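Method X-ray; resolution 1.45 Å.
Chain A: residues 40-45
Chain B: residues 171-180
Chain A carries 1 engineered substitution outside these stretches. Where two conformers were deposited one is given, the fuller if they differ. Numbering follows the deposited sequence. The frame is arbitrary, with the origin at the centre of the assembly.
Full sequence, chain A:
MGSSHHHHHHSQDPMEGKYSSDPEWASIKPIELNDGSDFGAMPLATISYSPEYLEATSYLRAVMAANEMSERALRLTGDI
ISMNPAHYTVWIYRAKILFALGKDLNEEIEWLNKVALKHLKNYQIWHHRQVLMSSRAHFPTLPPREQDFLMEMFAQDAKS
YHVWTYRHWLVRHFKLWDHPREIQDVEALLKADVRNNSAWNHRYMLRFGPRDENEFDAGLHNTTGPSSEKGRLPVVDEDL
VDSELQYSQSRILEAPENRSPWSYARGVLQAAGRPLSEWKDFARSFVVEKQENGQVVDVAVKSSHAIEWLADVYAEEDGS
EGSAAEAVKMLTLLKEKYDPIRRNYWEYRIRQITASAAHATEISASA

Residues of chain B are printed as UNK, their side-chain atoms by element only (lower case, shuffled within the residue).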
# COMPACT_ATOMS: atom_id res chain seq x y z
N GLY A 40 -6.75 14.81 32.18
CA GLY A 40 -8.13 14.84 31.67
C GLY A 40 -8.95 13.54 31.67
O GLY A 40 -8.90 12.76 32.63
N ALA A 41 -9.72 13.31 30.60
CA ALA A 41 -10.30 11.98 30.30
C ALA A 41 -9.14 11.05 30.05
O ALA A 41 -8.07 11.51 29.71
CB ALA A 41 -11.18 12.02 29.07
N MET A 42 -9.35 9.76 30.20
CA MET A 42 -8.26 8.80 30.06
C MET A 42 -7.92 8.56 28.59
O MET A 42 -8.79 8.41 27.75
CB MET A 42 -8.65 7.49 30.74
CG MET A 42 -8.77 7.64 32.25
SD MET A 42 -7.20 7.99 33.06
CE MET A 42 -6.21 6.81 32.08
N PRO A 43 -6.62 8.52 28.27
CA PRO A 43 -6.24 8.30 26.86
C PRO A 43 -6.54 6.88 26.42
O PRO A 43 -6.84 6.00 27.26
CB PRO A 43 -4.75 8.57 26.82
CG PRO A 43 -4.30 8.53 28.29
CD PRO A 43 -5.47 8.74 29.17
N LEU A 44 -6.45 6.68 25.11
CA LEU A 44 -6.85 5.42 24.50
C LEU A 44 -5.64 4.58 24.09
O LEU A 44 -4.56 5.14 23.79
CB LEU A 44 -7.66 5.73 23.24
CG LEU A 44 -8.97 6.44 23.56
CD1 LEU A 44 -9.47 7.22 22.32
CD2 LEU A 44 -10.03 5.42 24.05
N ALA A 45 -5.81 3.24 24.06
CA ALA A 45 -4.78 2.34 23.55
C ALA A 45 -3.44 2.59 24.21
O ALA A 45 -2.40 2.69 23.56
CB ALA A 45 -4.69 2.42 22.04
N UNK B 171 -19.14 9.35 21.81
CA UNK B 171 -18.78 9.29 23.22
C UNK B 171 -17.30 9.19 23.43
O UNK B 171 -16.87 9.37 24.54
c UNK B 171 -19.08 6.75 23.38
n UNK B 171 -20.51 2.18 23.26
n UNK B 171 -19.91 4.40 23.47
c UNK B 171 -20.60 3.35 23.90
c UNK B 171 -19.95 5.71 24.11
c UNK B 171 -19.47 8.15 23.94
n UNK B 171 -21.38 3.45 25.00
N UNK B 172 -16.51 8.95 22.37
CA UNK B 172 -15.05 8.92 22.50
C UNK B 172 -14.40 10.29 22.32
O UNK B 172 -13.16 10.35 22.37
c UNK B 172 -14.43 7.93 21.49
c UNK B 172 -13.96 4.56 23.27
c UNK B 172 -14.62 6.49 21.90
c UNK B 172 -13.80 5.90 22.88
c UNK B 172 -15.61 5.71 21.37
c UNK B 172 -15.79 4.39 21.78
c UNK B 172 -14.99 3.82 22.73
N UNK B 173 -15.18 11.36 22.10
CA UNK B 173 -14.55 12.67 21.83
C UNK B 173 -13.53 13.07 22.89
O UNK B 173 -12.39 13.43 22.56
c UNK B 173 -19.27 15.47 19.05
c UNK B 173 -16.36 13.76 20.50
n UNK B 173 -18.21 14.76 19.31
n UNK B 173 -19.75 16.29 20.00
n UNK B 173 -19.82 15.32 17.85
c UNK B 173 -15.57 13.81 21.72
c UNK B 173 -17.48 14.84 20.57
N UNK B 174 -13.92 13.00 24.15
CA UNK B 174 -13.00 13.44 25.18
C UNK B 174 -11.73 12.62 25.27
O UNK B 174 -10.63 13.16 25.48
c UNK B 174 -14.70 14.62 26.59
c UNK B 174 -13.70 13.50 26.55
o UNK B 174 -14.94 14.19 29.02
o UNK B 174 -16.30 15.65 28.04
c UNK B 174 -15.35 14.83 27.99
N UNK B 175 -11.86 11.30 25.14
CA UNK B 175 -10.68 10.45 25.24
C UNK B 175 -9.80 10.62 24.00
O UNK B 175 -8.59 10.52 24.12
n UNK B 175 -10.89 6.63 27.27
n UNK B 175 -9.60 4.74 27.63
c UNK B 175 -12.12 7.33 26.95
c UNK B 175 -10.78 5.30 27.36
c UNK B 175 -11.82 8.80 26.72
c UNK B 175 -11.07 9.01 25.41
n UNK B 175 -11.85 4.52 27.12
N UNK B 176 -10.39 10.86 22.83
CA UNK B 176 -9.56 11.17 21.65
C UNK B 176 -8.77 12.48 21.85
O UNK B 176 -7.57 12.57 21.55
c UNK B 176 -9.72 11.97 19.23
c UNK B 176 -10.44 11.24 20.39
c UNK B 176 -10.85 9.84 19.98
N UNK B 177 -9.45 13.49 22.39
CA UNK B 177 -8.78 14.77 22.69
C UNK B 177 -7.61 14.58 23.65
O UNK B 177 -6.52 15.11 23.42
c UNK B 177 -9.80 15.83 23.20
c UNK B 177 -12.01 16.91 22.56
c UNK B 177 -10.78 16.19 22.08
c UNK B 177 -9.08 17.09 23.70
N UNK B 178 -7.84 13.84 24.73
CA UNK B 178 -6.81 13.54 25.72
C UNK B 178 -5.61 12.89 25.00
O UNK B 178 -4.46 13.31 25.19
c UNK B 178 -7.37 12.55 26.73
o UNK B 178 -6.39 12.21 27.68
N UNK B 179 -5.90 11.87 24.19
CA UNK B 179 -4.86 11.11 23.55
C UNK B 179 -4.03 11.97 22.61
O UNK B 179 -2.81 11.91 22.62
o UNK B 179 -6.27 9.10 23.57
c UNK B 179 -5.47 9.93 22.71
c UNK B 179 -4.38 9.08 22.07
N UNK B 180 -4.68 12.76 21.77
CA UNK B 180 -3.90 13.44 20.69
C UNK B 180 -3.32 14.78 21.16
O UNK B 180 -2.39 15.31 20.57
c UNK B 180 -3.91 11.34 18.65
c UNK B 180 -4.74 13.55 19.42
c UNK B 180 -6.43 10.53 17.95
c UNK B 180 -4.10 10.06 18.13
c UNK B 180 -6.24 11.76 18.45
c UNK B 180 -5.38 9.64 17.80
c UNK B 180 -4.99 12.20 18.80

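Position 171 of chain B carries four carbons and three nitrogens in an unbranched chain that ends in a carbon bearing two nitrogens. This is a guanidinium, so the residue is Arg B171; it stays out of reach of the chain A segment. At position 172 one carbon leads into a six-carbon ring with no heteroatom, and a ring carbon approaches Leu A44 CD2, which identifies Phe B172. Its CD1 lies 4.0 Å from Leu A44 CD2, an oblique apolar contact.

Position 173 repeats the four carbons and three nitrogens of a guanidinium side chain and is Arg B173, its CA-to-CB bond directed away from the chain A segment. Position 174 has three carbons, the last carrying two oxygens: a carboxylate on a two-carbon stem. Ala A41 CB is 3.9 Å from the CB of position 174 and 3.8 Å from its backbone O. The residue is Glu B174.

Position 175 again shows four carbons and three nitrogens, but here the guanidinium meets chain A, with two nitrogens near backbone oxygens and a methyl over one face. It is Arg B175. NE donates to Met A42 O at 2.8 Å and an almost straight 170°, NH2 donates to Pro A43 O at 3.1 Å, and Leu A44 CD2 sits 3.4 Å from Arg B175 CZ.

Position 176 has three carbons forked at the first, and one of its methyls approaches Leu A44 CD1. It is Val B176; although its CA-to-CB bond points away, CG2 reaches within 3.8 Å of Leu A44 CD1. Four carbons, forked at the first with one arm two carbons long, make position 177 Ile B177, which does not touch the chain A segment. At position 178 one carbon carries one oxygen, which lies 2.7 Å from Ala A41 O; this is Ser B178, and its OG is the donor.

At position 179 the first carbon bears one oxygen and one carbon, and the oxygen lies 2.9 Å from Leu A44 N, giving Thr B179. OG1 donates to Arg B175 O at 2.8 Å within the helix and accepts from Leu A44 N, so one hydroxyl links both chains. Position 180, one carbon followed by a six-carbon ring, is Phe B180, with no contact within 4.5 Å.

The contact joins a segment without regular secondary structure to one side of a helix. Residues 175, 178 and 179, one helical turn apart or adjacent, present polar side chains to the backbone of four successive chain A residues: three carbonyls are acceptors and one amide is a donor. Leu A44 adds the apolar part, its methyls reaching Phe B172, Val B176 and the guanidinium face of Arg B175.

Chain B, residues 171-180: RFRERVISTF
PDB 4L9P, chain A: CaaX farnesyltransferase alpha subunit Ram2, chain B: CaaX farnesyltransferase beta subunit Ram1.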